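Local coordinates for sterol regulatory element-binding protein cleavage-activating protein (Schizosaccharomyces pombe, PDB 4YHC) that escorts sre1, the fission-yeast SREBP, for processing when sterol or oxygen is low, and is represented here by its WD40 domain, at residues A79-P84 with V123-G128; Q85-S90 with N101-S106; S106-H111 with L154-E159. The protein carries 9 engineered substitutions. All coordinates share one frame; numbering follows the deposited sequence.

Contact 1: residues A79-P84 with V123-G128; sequences AIALDP and VFWMPG
W125 lays one face of its indole against L82 C and D83 CB. Its CB starts the contact, 4.0 Å from CD of P84, whose ring crosses the tryptophan at about a right angle. Chi1 of -69° sets CG anti to the carbonyl carbon, beside the backbone N. CD1 then comes 3.5 Å from L82 O, while A81 CB sits at the ring edge, in plane. NE1 lies near A81 O but hydrogen-bonds to OG of S90. These are innermost strands of two successive WD repeats, 79-82 and 121-127, so this is a blade-to-blade junction of a beta-propeller; the two axes run 6.5 Å apart at 22°, without a direct hydrogen bond. Over the six-membered ring, D83 CB makes a CH-pi contact 3.7 Å from the centroid, toward the CE3 rim, and the far corner of the ring reaches Y88. F138 meets the indole edge-to-face. Water fills in between the backbones: one donates to L82 O and accepts from W125 N, both at 2.9 Å, and a second links I80 O to V123 N. At the other end V123 CG2 packs 3.8 Å from A79 CB.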
loop_
_atom_site.group_PDB
_atom_site.type_symbol
_atom_site.label_atom_id
_atom_site.label_comp_id
_atom_site.label_asym_id
_atom_site.label_seq_id
_atom_site.Cartn_x
_atom_site.Cartn_y
_atom_site.Cartn_z
ATOM N N ALA A 79 -15.385 -4.912 4.453
ATOM C CA ALA A 79 -14.130 -4.804 3.655
ATOM C C ALA A 79 -14.427 -4.269 2.283
ATOM O O ALA A 79 -15.554 -4.362 1.792
ATOM C CB ALA A 79 -13.468 -6.161 3.483
ATOM N N ILE A 80 -13.390 -3.661 1.719
ATOM C CA ILE A 80 -13.382 -3.196 0.355
ATOM C C ILE A 80 -12.101 -3.596 -0.317
ATOM O O ILE A 80 -11.088 -3.699 0.342
ATOM C CB ILE A 80 -13.531 -1.664 0.281
ATOM C CG1 ILE A 80 -13.518 -1.232 -1.185
ATOM C CG2 ILE A 80 -12.397 -0.931 1.027
ATOM C CD1 ILE A 80 -13.685 0.259 -1.356
ATOM N N ALA A 81 -12.137 -3.837 -1.620
ATOM C CA ALA A 81 -10.912 -4.098 -2.339
ATOM C C ALA A 81 -11.106 -3.849 -3.805
ATOM O O ALA A 81 -12.248 -3.865 -4.310
ATOM C CB ALA A 81 -10.414 -5.476 -2.062
ATOM N N LEU A 82 -10.022 -3.467 -4.470
ATOM C CA LEU A 82 -10.045 -3.199 -5.896
ATOM C C LEU A 82 -9.280 -4.215 -6.610
ATOM O O LEU A 82 -8.270 -4.714 -6.073
ATOM C CB LEU A 82 -9.362 -1.866 -6.190
ATOM C CG LEU A 82 -10.068 -0.577 -5.787
ATOM C CD1 LEU A 82 -9.558 -0.131 -4.452
ATOM C CD2 LEU A 82 -9.700 0.505 -6.773
ATOM N N ASP A 83 -9.674 -4.508 -7.845
ATOM C CA ASP A 83 -8.841 -5.393 -8.624
ATOM C C ASP A 83 -7.534 -4.622 -8.996
ATOM O O ASP A 83 -7.490 -3.377 -8.928
ATOM C CB ASP A 83 -9.584 -5.919 -9.859
ATOM C CG ASP A 83 -9.534 -4.970 -11.046
ATOM O OD1 ASP A 83 -10.227 -3.938 -11.038
ATOM O OD2 ASP A 83 -8.779 -5.273 -11.978
ATOM N N PRO A 84 -6.499 -5.353 -9.390
ATOM C CA PRO A 84 -5.236 -4.702 -9.638
ATOM C C PRO A 84 -5.223 -3.700 -10.755
ATOM O O PRO A 84 -4.413 -2.818 -10.714
ATOM C CB PRO A 84 -4.259 -5.880 -9.933
ATOM C CG PRO A 84 -4.959 -7.118 -9.553
ATOM C CD PRO A 84 -6.420 -6.815 -9.579
ATOM N N VAL A 123 -9.507 -8.701 2.205
ATOM C CA VAL A 123 -9.861 -9.232 0.896
ATOM C C VAL A 123 -8.899 -8.840 -0.196
ATOM O O VAL A 123 -8.498 -7.722 -0.211
ATOM C CB VAL A 123 -11.249 -8.718 0.487
ATOM C CG1 VAL A 123 -11.577 -9.246 -0.902
ATOM C CG2 VAL A 123 -12.301 -9.180 1.477
ATOM N N PHE A 124 -8.539 -9.742 -1.108
ATOM C CA PHE A 124 -7.535 -9.472 -2.141
ATOM C C PHE A 124 -8.034 -10.077 -3.399
ATOM O O PHE A 124 -8.525 -11.175 -3.359
ATOM C CB PHE A 124 -6.223 -10.298 -1.949
ATOM C CG PHE A 124 -5.740 -10.350 -0.584
ATOM C CD1 PHE A 124 -5.255 -9.243 -0.001
ATOM C CD2 PHE A 124 -5.734 -11.545 0.104
ATOM C CE1 PHE A 124 -4.777 -9.279 1.269
ATOM C CE2 PHE A 124 -5.281 -11.600 1.385
ATOM C CZ PHE A 124 -4.807 -10.457 1.978
ATOM N N TRP A 125 -7.859 -9.384 -4.506
ATOM C CA TRP A 125 -8.044 -9.931 -5.849
ATOM C C TRP A 125 -6.724 -10.453 -6.418
ATOM O O TRP A 125 -5.687 -9.767 -6.339
ATOM C CB TRP A 125 -8.470 -8.811 -6.772
ATOM C CG TRP A 125 -9.857 -8.238 -6.544
ATOM C CD1 TRP A 125 -10.277 -7.556 -5.471
ATOM C CD2 TRP A 125 -10.923 -8.234 -7.460
ATOM N NE1 TRP A 125 -11.530 -7.101 -5.663
ATOM C CE2 TRP A 125 -11.956 -7.504 -6.891
ATOM C CE3 TRP A 125 -11.084 -8.731 -8.749
ATOM C CZ2 TRP A 125 -13.207 -7.299 -7.536
ATOM C CZ3 TRP A 125 -12.296 -8.491 -9.425
ATOM C CH2 TRP A 125 -13.348 -7.817 -8.808
ATOM N N MET A 126 -6.748 -11.622 -7.033
ATOM C CA MET A 126 -5.559 -12.080 -7.709
ATOM C C MET A 126 -5.915 -12.546 -9.129
ATOM O O MET A 126 -6.934 -13.164 -9.329
ATOM C CB MET A 126 -4.899 -13.194 -6.933
ATOM C CG MET A 126 -4.618 -12.785 -5.445
ATOM S SD MET A 126 -3.790 -14.088 -4.558
ATOM C CE MET A 126 -2.143 -13.613 -4.933
ATOM N N PRO A 127 -5.055 -12.273 -10.088
ATOM C CA PRO A 127 -5.365 -12.639 -11.477
ATOM C C PRO A 127 -5.431 -14.140 -11.594
ATOM O O PRO A 127 -4.620 -14.796 -10.999
ATOM C CB PRO A 127 -4.183 -12.074 -12.293
ATOM C CG PRO A 127 -3.068 -11.836 -11.302
ATOM C CD PRO A 127 -3.710 -11.679 -9.924
ATOM N N GLY A 128 -6.468 -14.676 -12.237
ATOM C CA GLY A 128 -6.518 -16.097 -12.572
ATOM C C GLY A 128 -6.087 -16.313 -14.012
ATOM O O GLY A 128 -5.039 -15.857 -14.435
HETATM O O HOH W 1 -9.831 -5.657 2.656
HETATM O O HOH W 2 -7.223 -6.625 -4.147
#

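Contact 2: residues Q85-S90 with N101-S106; sequences QGNYVS and NVESPS. Engineered in segment 101-106: S106 (natural residue Cys).
V102 and V89 meet where the second and third strands of a WD40 propeller blade run out: Y88 and N101 form an antiparallel, non-hydrogen-bonded pair, and beyond them residues 102-105 make the turn into the blade's outermost strand. The tight side is built round V102, whose two methyls press on different things. V89 CG2 and V102 CG1 touch at 3.4 Å, closer than usual for two methyls, with the side chains crossing at about a right angle. The other methyl of V102, CG2, stands between its own backbone N and carbonyl carbon, the crowded position, and comes 3.1 Å from N87 O and 3.5 Å from G86 O. K65 and L66 of the preceding blade also touch V102. The same N87 O accepts from V102 N at 2.7 Å and 170°, a short and nearly straight bond that pins the turn to the 85-90 segment.

On the face that carries Y88 and N101, the Y88 ring leans obliquely on the N101 amide, the two planes 63° apart and CE1 3.7 Å from ND2. The looser, exposed side belongs to E103. Its side chain is poorly ordered, although OE1 forms salt bridges with K65 and K43, which probably offset much of its charge. The turn itself is held from within by an Asx motif: with N101 CG anti to its backbone N (chi1 -174°), OD1 accepts from S104 N at 2.9 Å, the donor standing above the carbonyl plane, and more weakly from E103 N.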
loop_
_atom_site.group_PDB
_atom_site.type_symbol
_atom_site.label_atom_id
_atom_site.label_comp_id
_atom_site.label_asym_id
_atom_site.label_seq_id
_atom_site.Cartn_x
_atom_site.Cartn_y
_atom_site.Cartn_z
ATOM N N GLN A 85 -6.199 -3.735 -11.664
ATOM C CA GLN A 85 -6.287 -2.755 -12.756
ATOM C C GLN A 85 -7.190 -1.603 -12.454
ATOM O O GLN A 85 -7.239 -0.622 -13.218
ATOM C CB GLN A 85 -6.719 -3.451 -14.078
ATOM C CG GLN A 85 -5.627 -4.310 -14.708
ATOM C CD GLN A 85 -4.324 -3.535 -14.882
ATOM O OE1 GLN A 85 -4.264 -2.545 -15.627
ATOM N NE2 GLN A 85 -3.273 -3.952 -14.154
ATOM N N GLY A 86 -7.876 -1.646 -11.322
ATOM C CA GLY A 86 -8.732 -0.526 -10.962
ATOM C C GLY A 86 -10.047 -0.377 -11.696
ATOM O O GLY A 86 -10.581 0.739 -11.811
ATOM N N ASN A 87 -10.552 -1.481 -12.233
ATOM C CA ASN A 87 -11.815 -1.472 -12.983
ATOM C C ASN A 87 -12.997 -2.002 -12.218
ATOM O O ASN A 87 -14.150 -1.692 -12.571
ATOM C CB ASN A 87 -11.684 -2.280 -14.278
ATOM C CG ASN A 87 -10.638 -1.706 -15.184
ATOM O OD1 ASN A 87 -10.587 -0.516 -15.379
ATOM N ND2 ASN A 87 -9.737 -2.526 -15.632
ATOM N N TYR A 88 -12.721 -2.819 -11.204
ATOM C CA TYR A 88 -13.752 -3.411 -10.368
ATOM C C TYR A 88 -13.480 -3.153 -8.871
ATOM O O TYR A 88 -12.319 -3.067 -8.425
ATOM C CB TYR A 88 -13.801 -4.943 -10.637
ATOM C CG TYR A 88 -14.039 -5.234 -12.072
ATOM C CD1 TYR A 88 -15.326 -5.099 -12.640
ATOM C CD2 TYR A 88 -13.012 -5.583 -12.903
ATOM C CE1 TYR A 88 -15.541 -5.326 -13.996
ATOM C CE2 TYR A 88 -13.227 -5.788 -14.272
ATOM C CZ TYR A 88 -14.496 -5.645 -14.803
ATOM O OH TYR A 88 -14.688 -5.861 -16.163
ATOM N N VAL A 89 -14.537 -3.020 -8.111
ATOM C CA VAL A 89 -14.449 -2.944 -6.654
ATOM C C VAL A 89 -15.306 -4.060 -6.067
ATOM O O VAL A 89 -16.433 -4.348 -6.616
ATOM C CB VAL A 89 -14.923 -1.590 -6.136
ATOM C CG1 VAL A 89 -14.604 -1.442 -4.666
ATOM C CG2 VAL A 89 -14.198 -0.456 -6.838
ATOM N N SER A 90 -14.789 -4.699 -5.008
ATOM C CA SER A 90 -15.542 -5.669 -4.207
ATOM C C SER A 90 -15.828 -5.094 -2.879
ATOM O O SER A 90 -14.899 -4.698 -2.189
ATOM C CB SER A 90 -14.785 -6.981 -3.947
ATOM O OG SER A 90 -13.500 -6.730 -3.381
ATOM N N ASN A 101 -18.583 -2.711 -11.314
ATOM C CA ASN A 101 -17.786 -2.262 -12.410
ATOM C C ASN A 101 -17.649 -0.777 -12.187
ATOM O O ASN A 101 -18.665 -0.064 -12.076
ATOM C CB ASN A 101 -18.514 -2.588 -13.704
ATOM C CG ASN A 101 -17.692 -2.284 -14.927
ATOM O OD1 ASN A 101 -16.940 -1.317 -14.985
ATOM N ND2 ASN A 101 -17.804 -3.142 -15.903
ATOM N N VAL A 102 -16.414 -0.262 -12.076
ATOM C CA VAL A 102 -16.304 1.191 -11.820
ATOM C C VAL A 102 -16.027 1.966 -13.110
ATOM O O VAL A 102 -16.310 3.148 -13.141
ATOM C CB VAL A 102 -15.311 1.590 -10.712
ATOM C CG1 VAL A 102 -15.858 1.209 -9.336
ATOM C CG2 VAL A 102 -13.962 0.959 -10.919
ATOM N N GLU A 103 -15.559 1.277 -14.153
ATOM C CA GLU A 103 -15.236 1.884 -15.439
ATOM C C GLU A 103 -16.520 2.195 -16.170
ATOM O O GLU A 103 -16.723 3.304 -16.607
ATOM C CB GLU A 103 -14.302 0.947 -16.256
ATOM C CG GLU A 103 -13.133 1.644 -16.972
ATOM C CD GLU A 103 -12.340 2.578 -16.036
ATOM O OE1 GLU A 103 -11.607 2.097 -15.125
ATOM O OE2 GLU A 103 -12.475 3.812 -16.170
ATOM N N SER A 104 -17.436 1.242 -16.245
ATOM C CA SER A 104 -18.817 1.539 -16.690
ATOM C C SER A 104 -19.802 1.205 -15.573
ATOM O O SER A 104 -20.246 0.039 -15.467
ATOM C CB SER A 104 -19.176 0.729 -17.955
ATOM O OG SER A 104 -18.149 0.813 -18.936
ATOM N N PRO A 105 -20.145 2.197 -14.732
ATOM C CA PRO A 105 -20.686 1.819 -13.431
ATOM C C PRO A 105 -21.910 0.898 -13.479
ATOM O O PRO A 105 -22.925 1.232 -14.089
ATOM C CB PRO A 105 -21.023 3.143 -12.761
ATOM C CG PRO A 105 -20.834 4.191 -13.757
ATOM C CD PRO A 105 -19.969 3.642 -14.852
ATOM N N SER A 106 -21.798 -0.243 -12.827
ATOM C CA SER A 106 -22.930 -1.129 -12.584
ATOM C C SER A 106 -22.566 -2.232 -11.597
ATOM O O SER A 106 -21.373 -2.535 -11.393
ATOM C CB SER A 106 -23.338 -1.782 -13.863
ATOM O OG SER A 106 -22.264 -2.480 -14.381
#

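Contact 3: residues S106-H111 with L154-E159. Engineered in segment 106-111: S106 (natural residue Cys).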
loop_
_atom_site.group_PDB
_atom_site.type_symbol
_atom_site.label_atom_id
_atom_site.label_comp_id
_atom_site.label_asym_id
_atom_site.label_seq_id
_atom_site.Cartn_x
_atom_site.Cartn_y
_atom_site.Cartn_z
ATOM N N SER A 106 -21.798 -0.243 -12.827
ATOM C CA SER A 106 -22.930 -1.129 -12.584
ATOM C C SER A 106 -22.566 -2.232 -11.597
ATOM O O SER A 106 -21.373 -2.535 -11.393
ATOM C CB SER A 106 -23.338 -1.782 -13.863
ATOM O OG SER A 106 -22.264 -2.480 -14.381
ATOM N N LEU A 107 -23.608 -2.847 -11.044
ATOM C CA LEU A 107 -23.498 -3.965 -10.154
ATOM C C LEU A 107 -23.431 -5.168 -11.022
ATOM O O LEU A 107 -24.343 -5.423 -11.786
ATOM C CB LEU A 107 -24.723 -4.066 -9.275
ATOM C CG LEU A 107 -24.649 -4.597 -7.831
ATOM C CD1 LEU A 107 -25.868 -5.419 -7.546
ATOM C CD2 LEU A 107 -23.408 -5.330 -7.406
ATOM N N MET A 108 -22.353 -5.909 -10.928
ATOM C CA MET A 108 -22.138 -7.043 -11.795
ATOM C C MET A 108 -22.647 -8.279 -11.079
ATOM O O MET A 108 -23.092 -9.241 -11.695
ATOM C CB MET A 108 -20.650 -7.288 -12.080
ATOM C CG MET A 108 -19.836 -6.109 -12.537
ATOM S SD MET A 108 -20.405 -5.599 -14.158
ATOM C CE MET A 108 -19.639 -6.855 -15.165
ATOM N N LEU A 109 -22.528 -8.292 -9.766
ATOM C CA LEU A 109 -22.792 -9.530 -9.049
ATOM C C LEU A 109 -23.006 -9.233 -7.590
ATOM O O LEU A 109 -22.424 -8.273 -7.019
ATOM C CB LEU A 109 -21.641 -10.523 -9.281
ATOM C CG LEU A 109 -21.615 -11.841 -8.528
ATOM C CD1 LEU A 109 -20.857 -12.870 -9.321
ATOM C CD2 LEU A 109 -20.954 -11.712 -7.168
ATOM N N GLN A 110 -23.884 -10.031 -7.008
ATOM C CA GLN A 110 -24.142 -10.030 -5.586
ATOM C C GLN A 110 -24.193 -11.470 -5.127
ATOM O O GLN A 110 -24.825 -12.274 -5.781
ATOM C CB GLN A 110 -25.436 -9.319 -5.318
ATOM C CG GLN A 110 -25.873 -9.311 -3.877
ATOM C CD GLN A 110 -27.174 -8.562 -3.708
ATOM O OE1 GLN A 110 -27.475 -7.707 -4.501
ATOM N NE2 GLN A 110 -27.921 -8.856 -2.657
ATOM N N HIS A 111 -23.578 -11.785 -3.983
ATOM C CA HIS A 111 -23.386 -13.168 -3.549
ATOM C C HIS A 111 -23.324 -13.241 -2.052
ATOM O O HIS A 111 -22.554 -12.484 -1.438
ATOM C CB HIS A 111 -22.088 -13.749 -4.105
ATOM C CG HIS A 111 -21.955 -15.220 -3.888
ATOM N ND1 HIS A 111 -22.503 -16.146 -4.750
ATOM C CD2 HIS A 111 -21.325 -15.930 -2.916
ATOM C CE1 HIS A 111 -22.219 -17.366 -4.319
ATOM N NE2 HIS A 111 -21.515 -17.260 -3.199
ATOM N N LEU A 154 -13.866 -16.082 -9.621
ATOM C CA LEU A 154 -14.731 -15.030 -10.108
ATOM C C LEU A 154 -14.472 -14.885 -11.578
ATOM O O LEU A 154 -13.343 -14.605 -11.973
ATOM C CB LEU A 154 -14.412 -13.724 -9.359
ATOM C CG LEU A 154 -15.105 -12.457 -9.797
ATOM C CD1 LEU A 154 -16.635 -12.566 -9.720
ATOM C CD2 LEU A 154 -14.591 -11.312 -8.934
ATOM N N THR A 155 -15.505 -15.062 -12.387
ATOM C CA THR A 155 -15.387 -14.776 -13.813
ATOM C C THR A 155 -16.219 -13.580 -14.176
ATOM O O THR A 155 -17.386 -13.479 -13.807
ATOM C CB THR A 155 -15.808 -15.960 -14.717
ATOM O OG1 THR A 155 -14.980 -17.079 -14.436
ATOM C CG2 THR A 155 -15.565 -15.612 -16.169
ATOM N N ILE A 156 -15.635 -12.678 -14.945
ATOM C CA ILE A 156 -16.302 -11.474 -15.327
ATOM C C ILE A 156 -16.374 -11.386 -16.831
ATOM O O ILE A 156 -15.388 -11.632 -17.527
ATOM C CB ILE A 156 -15.573 -10.250 -14.757
ATOM C CG1 ILE A 156 -15.723 -10.257 -13.239
ATOM C CG2 ILE A 156 -16.108 -8.964 -15.371
ATOM C CD1 ILE A 156 -15.130 -9.022 -12.573
ATOM N N GLU A 157 -17.569 -11.040 -17.312
ATOM C CA GLU A 157 -17.802 -10.823 -18.726
ATOM C C GLU A 157 -18.436 -9.463 -18.966
ATOM O O GLU A 157 -18.625 -8.679 -18.058
ATOM C CB GLU A 157 -18.688 -11.934 -19.267
ATOM C CG GLU A 157 -18.016 -13.282 -19.214
ATOM C CD GLU A 157 -18.746 -14.326 -20.022
ATOM O OE1 GLU A 157 -19.058 -15.392 -19.447
ATOM O OE2 GLU A 157 -19.008 -14.090 -21.227
ATOM N N ILE A 158 -18.736 -9.167 -20.216
ATOM C CA ILE A 158 -19.410 -7.921 -20.553
ATOM C C ILE A 158 -20.789 -7.907 -19.867
ATOM O O ILE A 158 -21.144 -6.979 -19.138
ATOM C CB ILE A 158 -19.584 -7.772 -22.087
ATOM C CG1 ILE A 158 -18.234 -7.962 -22.828
ATOM C CG2 ILE A 158 -20.210 -6.415 -22.400
ATOM C CD1 ILE A 158 -18.007 -9.333 -23.434
ATOM N N GLU A 159 -21.532 -8.984 -20.089
ATOM C CA GLU A 159 -22.888 -9.145 -19.563
ATOM C C GLU A 159 -22.876 -9.046 -18.041
ATOM O O GLU A 159 -23.374 -8.075 -17.479
ATOM C CB GLU A 159 -23.488 -10.486 -20.025
ATOM C CG GLU A 159 -23.135 -10.861 -21.461
ATOM C CD GLU A 159 -21.834 -11.634 -21.546
ATOM O OE1 GLU A 159 -20.845 -11.111 -22.115
ATOM O OE2 GLU A 159 -21.805 -12.763 -21.016
#
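M108 and the peptide carbonyl of E157 make the closest approach, and that carbonyl is the flat group of this contact, since no aromatic ring bridges the two segments. The methionine methyl does not lie over it: M108 CE sits 3.6 Å beyond E157 O, almost straight out from the C=O bond. The path to that spot is curled. CG is anti to the carbonyl carbon of M108, beside the backbone N, and bends at chi2 (-67°), which places SD, and chi3 (-77°), which places CE, carry the methyl to I156 and E157. The same M108 CE lies 4.1 Å from I156 CG2, the two side chains crossing at about a right angle.

M108 and L109 both face I99 on the neighbouring strand, a classic beta bulge, and both send CB toward the 154-159 segment. L109 supplies a second, looser contact: its CD1 lies 4.3 Å from L154 CD1. Between the blades the outermost strand of the next repeat joins in, with A161 touching both L109 and I156 and I163 touching L109.

This joins the outer strand 106-112 of the second WD repeat to strand 148-156 of the third, toward the periphery of the propeller. The buried surface is small, 162 Å², and no hydrogen bond crosses it. The nearest CA atoms, M108 CA and E159 CA, stay 8.1 Å apart. Between these segments methyl groups meet one another and one carbonyl oxygen, so the contact rests mainly on shape and dispersion, with little to fix direction.

How the contacts relate
The three contacts lie on the same side of the chain's centre, with contact 1 innermost, about 13 Å from it, and contact 3 outermost, about 26 Å. Contact 2 stays within one sheet, 79-82, 88-92, 96-101 and 106-112, while contacts 1 and 3 join that blade to the next, 121-127 through 161-170. Along the chain contact 2 falls between the two segments of contact 1, then contact 3 opens at the shared, engineered S106. Centres are 10 to 14 Å apart. W125 touches L154, and Y88 OH reaches I156 CG2 at 3.5 Å, tying the contacts together side by side. All lie in the region thought, by similarity, to interact with sre1.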